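Local coordinates for gene 2 protein (PDB 5C12) that packages viral DNA as the large terminase subunit of phage Sf6, this piece being its metal-dependent nuclease domain, while the whole protein probably also binds ATP, at residues A[21-26]-A[218-224]. The protein carries 1 engineered substitution. Numbering follows the deposited sequence.
Sequences MAIIKR and LTQIQRK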
ATOM      1  N   MET A  21     -12.117   8.658 -13.095  1.00 36.26           N
ATOM      2  CA  MET A  21     -12.368   7.969 -11.833  1.00 34.01           C
ATOM      3  C   MET A  21     -11.084   7.489 -11.161  1.00 24.59           C
ATOM      4  O   MET A  21     -11.127   7.042 -10.021  1.00 25.51           O
ATOM      5  CB  MET A  21     -13.295   6.766 -12.041  1.00 29.20           C
ATOM      6  CG  MET A  21     -14.701   7.142 -12.514  1.00 41.52           C
ATOM      7  SD  MET A  21     -15.571   8.149 -11.293  1.00 53.71           S
ATOM      8  CE  MET A  21     -16.429   6.886 -10.354  1.00 43.14           C
ATOM      9  N   ALA A  22      -9.951   7.567 -11.854  1.00 25.35           N
ATOM     10  CA  ALA A  22      -8.681   7.172 -11.241  1.00 20.57           C
ATOM     11  C   ALA A  22      -8.350   8.084 -10.065  1.00 23.30           C
ATOM     12  O   ALA A  22      -8.613   9.280 -10.102  1.00 25.02           O
ATOM     13  CB  ALA A  22      -7.552   7.175 -12.249  1.00 23.81           C
ATOM     14  N   ILE A  23      -7.755   7.523  -9.015  1.00 17.17           N
ATOM     15  CA  ILE A  23      -7.503   8.310  -7.811  1.00 17.80           C
ATOM     16  C   ILE A  23      -6.071   8.849  -7.687  1.00 16.81           C
ATOM     17  O   ILE A  23      -5.810   9.717  -6.864  1.00 19.01           O
ATOM     18  CB  ILE A  23      -7.851   7.504  -6.540  1.00 17.26           C
ATOM     19  CG1 ILE A  23      -6.941   6.283  -6.421  1.00 15.53           C
ATOM     20  CG2 ILE A  23      -9.315   7.105  -6.577  1.00 22.69           C
ATOM     21  CD1 ILE A  23      -6.922   5.664  -5.046  1.00 17.44           C
ATOM     22  N   ILE A  24      -5.152   8.353  -8.513  1.00 17.27           N
ATOM     23  CA  ILE A  24      -3.747   8.770  -8.457  1.00 16.00           C
ATOM     24  C   ILE A  24      -3.261   9.175  -9.842  1.00 14.79           C
ATOM     25  O   ILE A  24      -3.438   8.437 -10.802  1.00 19.35           O
ATOM     26  CB  ILE A  24      -2.846   7.650  -7.898  1.00 15.34           C
ATOM     27  CG1 ILE A  24      -3.107   7.494  -6.402  1.00 15.54           C
ATOM     28  CG2 ILE A  24      -1.361   7.944  -8.140  1.00 17.62           C
ATOM     29  CD1 ILE A  24      -2.637   6.150  -5.828  1.00 15.15           C
ATOM     30  N   LYS A  25      -2.719  10.391  -9.931  1.00 16.90           N
ATOM     31  CA  LYS A  25      -2.141  10.926 -11.151  1.00 17.91           C
ATOM     32  C   LYS A  25      -0.689  10.513 -11.325  1.00 14.90           C
ATOM     33  O   LYS A  25       0.097  10.552 -10.389  1.00 16.12           O
ATOM     34  CB  LYS A  25      -2.233  12.460 -11.147  1.00 20.47           C
ATOM     35  CG  LYS A  25      -3.652  12.974 -11.231  1.00 27.98           C
ATOM     36  CD  LYS A  25      -4.161  12.961 -12.682  1.00 34.53           C
ATOM     37  CE  LYS A  25      -5.591  13.449 -12.754  1.00 60.01           C
ATOM     38  NZ  LYS A  25      -6.494  12.726 -11.814  1.00 74.58           N
ATOM     39  N   ARG A  26      -0.334  10.170 -12.559  1.00 17.67           N
ATOM     40  CA  ARG A  26       1.023   9.795 -12.865  1.00 16.68           C
ATOM     41  C   ARG A  26       1.997  10.914 -12.507  1.00 18.21           C
ATOM     42  O   ARG A  26       3.086  10.656 -12.022  1.00 17.63           O
ATOM     43  CB  ARG A  26       1.123   9.447 -14.347  1.00 17.80           C
ATOM     44  CG  ARG A  26       2.496   9.038 -14.779  1.00 20.30           C
ATOM     45  CD  ARG A  26       2.875   7.736 -14.153  1.00 28.40           C
ATOM     46  NE  ARG A  26       4.245   7.375 -14.471  1.00 29.65           N
ATOM     47  CZ  ARG A  26       4.621   6.209 -14.978  1.00 23.66           C
ATOM     48  NH1 ARG A  26       3.736   5.247 -15.235  1.00 22.40           N
ATOM     49  NH2 ARG A  26       5.907   6.007 -15.219  1.00 32.12           N
ATOM     50  N   LEU A 218      -0.732   1.687 -10.072  1.00 14.45           N
ATOM     51  CA  LEU A 218      -1.336   2.729  -9.247  1.00 15.40           C
ATOM     52  C   LEU A 218      -2.286   3.650 -10.027  1.00 13.87           C
ATOM     53  O   LEU A 218      -3.293   4.119  -9.481  1.00 15.78           O
ATOM     54  CB  LEU A 218      -0.260   3.571  -8.554  1.00 15.07           C
ATOM     55  CG  LEU A 218       0.455   2.946  -7.345  1.00 13.80           C
ATOM     56  CD1 LEU A 218       1.577   3.840  -6.873  1.00 12.66           C
ATOM     57  CD2 LEU A 218      -0.517   2.710  -6.194  1.00 13.94           C
ATOM     58  N   THR A 219      -1.966   3.925 -11.288  1.00 13.89           N
ATOM     59  CA  THR A 219      -2.804   4.800 -12.085  1.00 13.81           C
ATOM     60  C   THR A 219      -4.047   4.117 -12.626  1.00 16.98           C
ATOM     61  O   THR A 219      -4.856   4.765 -13.299  1.00 20.48           O
ATOM     62  CB  THR A 219      -2.014   5.405 -13.246  1.00 17.60           C
ATOM     63  OG1 THR A 219      -1.446   4.352 -14.035  1.00 20.61           O
ATOM     64  CG2 THR A 219      -0.911   6.305 -12.690  1.00 19.05           C
ATOM     65  N   GLN A 220      -4.216   2.834 -12.300  1.00 17.37           N
ATOM     66  CA  GLN A 220      -5.398   2.076 -12.702  1.00 20.19           C
ATOM     67  C   GLN A 220      -6.423   1.967 -11.574  1.00 19.25           C
ATOM     68  O   GLN A 220      -7.559   1.562 -11.817  1.00 21.54           O
ATOM     69  CB  GLN A 220      -5.006   0.663 -13.133  1.00 21.37           C
ATOM     70  CG  GLN A 220      -4.016   0.600 -14.290  1.00 33.33           C
ATOM     71  CD  GLN A 220      -4.690   0.604 -15.628  1.00 50.67           C
ATOM     72  OE1 GLN A 220      -5.463   1.510 -15.947  1.00 55.74           O
ATOM     73  NE2 GLN A 220      -4.414  -0.421 -16.426  1.00 58.02           N
ATOM     74  N   ILE A 221      -6.025   2.301 -10.350  1.00 15.43           N
ATOM     75  CA  ILE A 221      -6.929   2.204  -9.196  1.00 16.72           C
ATOM     76  C   ILE A 221      -8.032   3.252  -9.377  1.00 19.38           C
ATOM     77  O   ILE A 221      -7.752   4.432  -9.618  1.00 18.63           O
ATOM     78  CB  ILE A 221      -6.198   2.396  -7.868  1.00 13.64           C
ATOM     79  CG1 ILE A 221      -5.069   1.374  -7.705  1.00 16.14           C
ATOM     80  CG2 ILE A 221      -7.180   2.301  -6.700  1.00 14.94           C
ATOM     81  CD1 ILE A 221      -5.527  -0.076  -7.738  1.00 20.87           C
ATOM     82  N   GLN A 222      -9.283   2.818  -9.298  1.00 18.68           N
ATOM     83  CA  GLN A 222     -10.397   3.686  -9.671  1.00 26.11           C
ATOM     84  C   GLN A 222     -11.516   3.705  -8.642  1.00 18.68           C
ATOM     85  O   GLN A 222     -11.845   2.690  -8.037  1.00 18.67           O
ATOM     86  CB  GLN A 222     -11.001   3.246 -11.008  1.00 26.94           C
ATOM     87  CG  GLN A 222     -10.141   3.536 -12.203  1.00 53.24           C
ATOM     88  CD  GLN A 222     -10.717   2.954 -13.461  1.00 47.34           C
ATOM     89  OE1 GLN A 222      -9.988   2.423 -14.296  1.00 77.23           O
ATOM     90  NE2 GLN A 222     -12.040   3.053 -13.617  1.00 34.48           N
ATOM     91  N   ARG A 223     -12.116   4.874  -8.500  1.00 21.05           N
ATOM     92  CA  ARG A 223     -13.320   5.031  -7.706  1.00 21.73           C
ATOM     93  C   ARG A 223     -14.503   4.364  -8.405  1.00 25.63           C
ATOM     94  O   ARG A 223     -14.516   4.228  -9.634  1.00 28.26           O
ATOM     95  CB  ARG A 223     -13.560   6.528  -7.508  1.00 25.59           C
ATOM     96  CG  ARG A 223     -14.615   6.902  -6.505  1.00 34.42           C
ATOM     97  CD  ARG A 223     -14.673   8.421  -6.329  1.00 24.37           C
ATOM     98  NE  ARG A 223     -15.925   8.828  -5.707  1.00 40.92           N
ATOM     99  CZ  ARG A 223     -16.357  10.081  -5.624  1.00 53.07           C
ATOM    100  NH1 ARG A 223     -15.635  11.075  -6.127  1.00 47.58           N
ATOM    101  NH2 ARG A 223     -17.515  10.338  -5.034  1.00 48.88           N
ATOM    102  N   LYS A 224     -15.498   3.929  -7.636  1.00 24.28           N
ATOM    103  CA  LYS A 224     -16.742   3.438  -8.227  1.00 26.22           C
ATOM    104  C   LYS A 224     -17.915   4.088  -7.513  1.00 21.65           C
ATOM    105  O   LYS A 224     -17.777   4.510  -6.364  1.00 27.68           O
ATOM    106  CB  LYS A 224     -16.857   1.915  -8.117  1.00 32.72           C
ATOM    107  CG  LYS A 224     -17.158   1.440  -6.720  1.00 28.57           C
ATOM    108  CD  LYS A 224     -17.259  -0.072  -6.597  1.00 33.94           C
ATOM    109  CE  LYS A 224     -18.505  -0.594  -7.250  1.00 51.84           C
ATOM    110  NZ  LYS A 224     -18.713  -2.017  -6.893  1.00 50.28           N
TER
HETATM  111  O   HOH W   1      -5.349   5.772  -9.907  1.00 16.03           O
HETATM  112  O   HOH W   2       0.961   4.930 -15.434  1.00 29.18           O
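With CG1 of I23 set between its own backbone N and carbonyl carbon (chi1 64°), its CD1 reaches CG2 of I221 at 3.8 Å, the two side chains crossing obliquely. In T219 OG1 takes the position between N and the carbonyl carbon (chi1 56°), and CG2, anti to that carbon, lies 3.8 Å from I24 O. OG1 is hydrogen-bonded to F215 O and to a water, which accepts from R26 NH1 at the guanidinium edge, in plane. R26 also forms salt bridges to E212 and E30.

How two non-strand segments can pair briefly is illustrated by the backbones. They run antiparallel for a single bridge, with A22 and Q222 as a non-hydrogen-bonded pair flanked by two bonds. R223 N donates to M21 O at 2.8 Å, almost straight at 171°, and I23 N to I221 O at 3.1 Å, more bent. I221 O, which takes the I23 N-H, also receives a CH...O contact from A22 CA.

Beyond the bridge the chains part and a water fills in: I24 N donates to it at 2.9 Å, while L218 O and I221 O, at either end of a type I turn, share its protons with other acceptors nearby. I24 CD1 packs on L218 CD2 at 4.1 Å, and both side chains touch L29.

I221 also lies near metal-binding D252, and 218-224 pairs on through Q222 with M234. An isolated antiparallel beta bridge thus ties the lead-in at the start of the nuclease domain to the loop after helix 208-218, at the flank of the metal site in an RNase H-like nuclease fold.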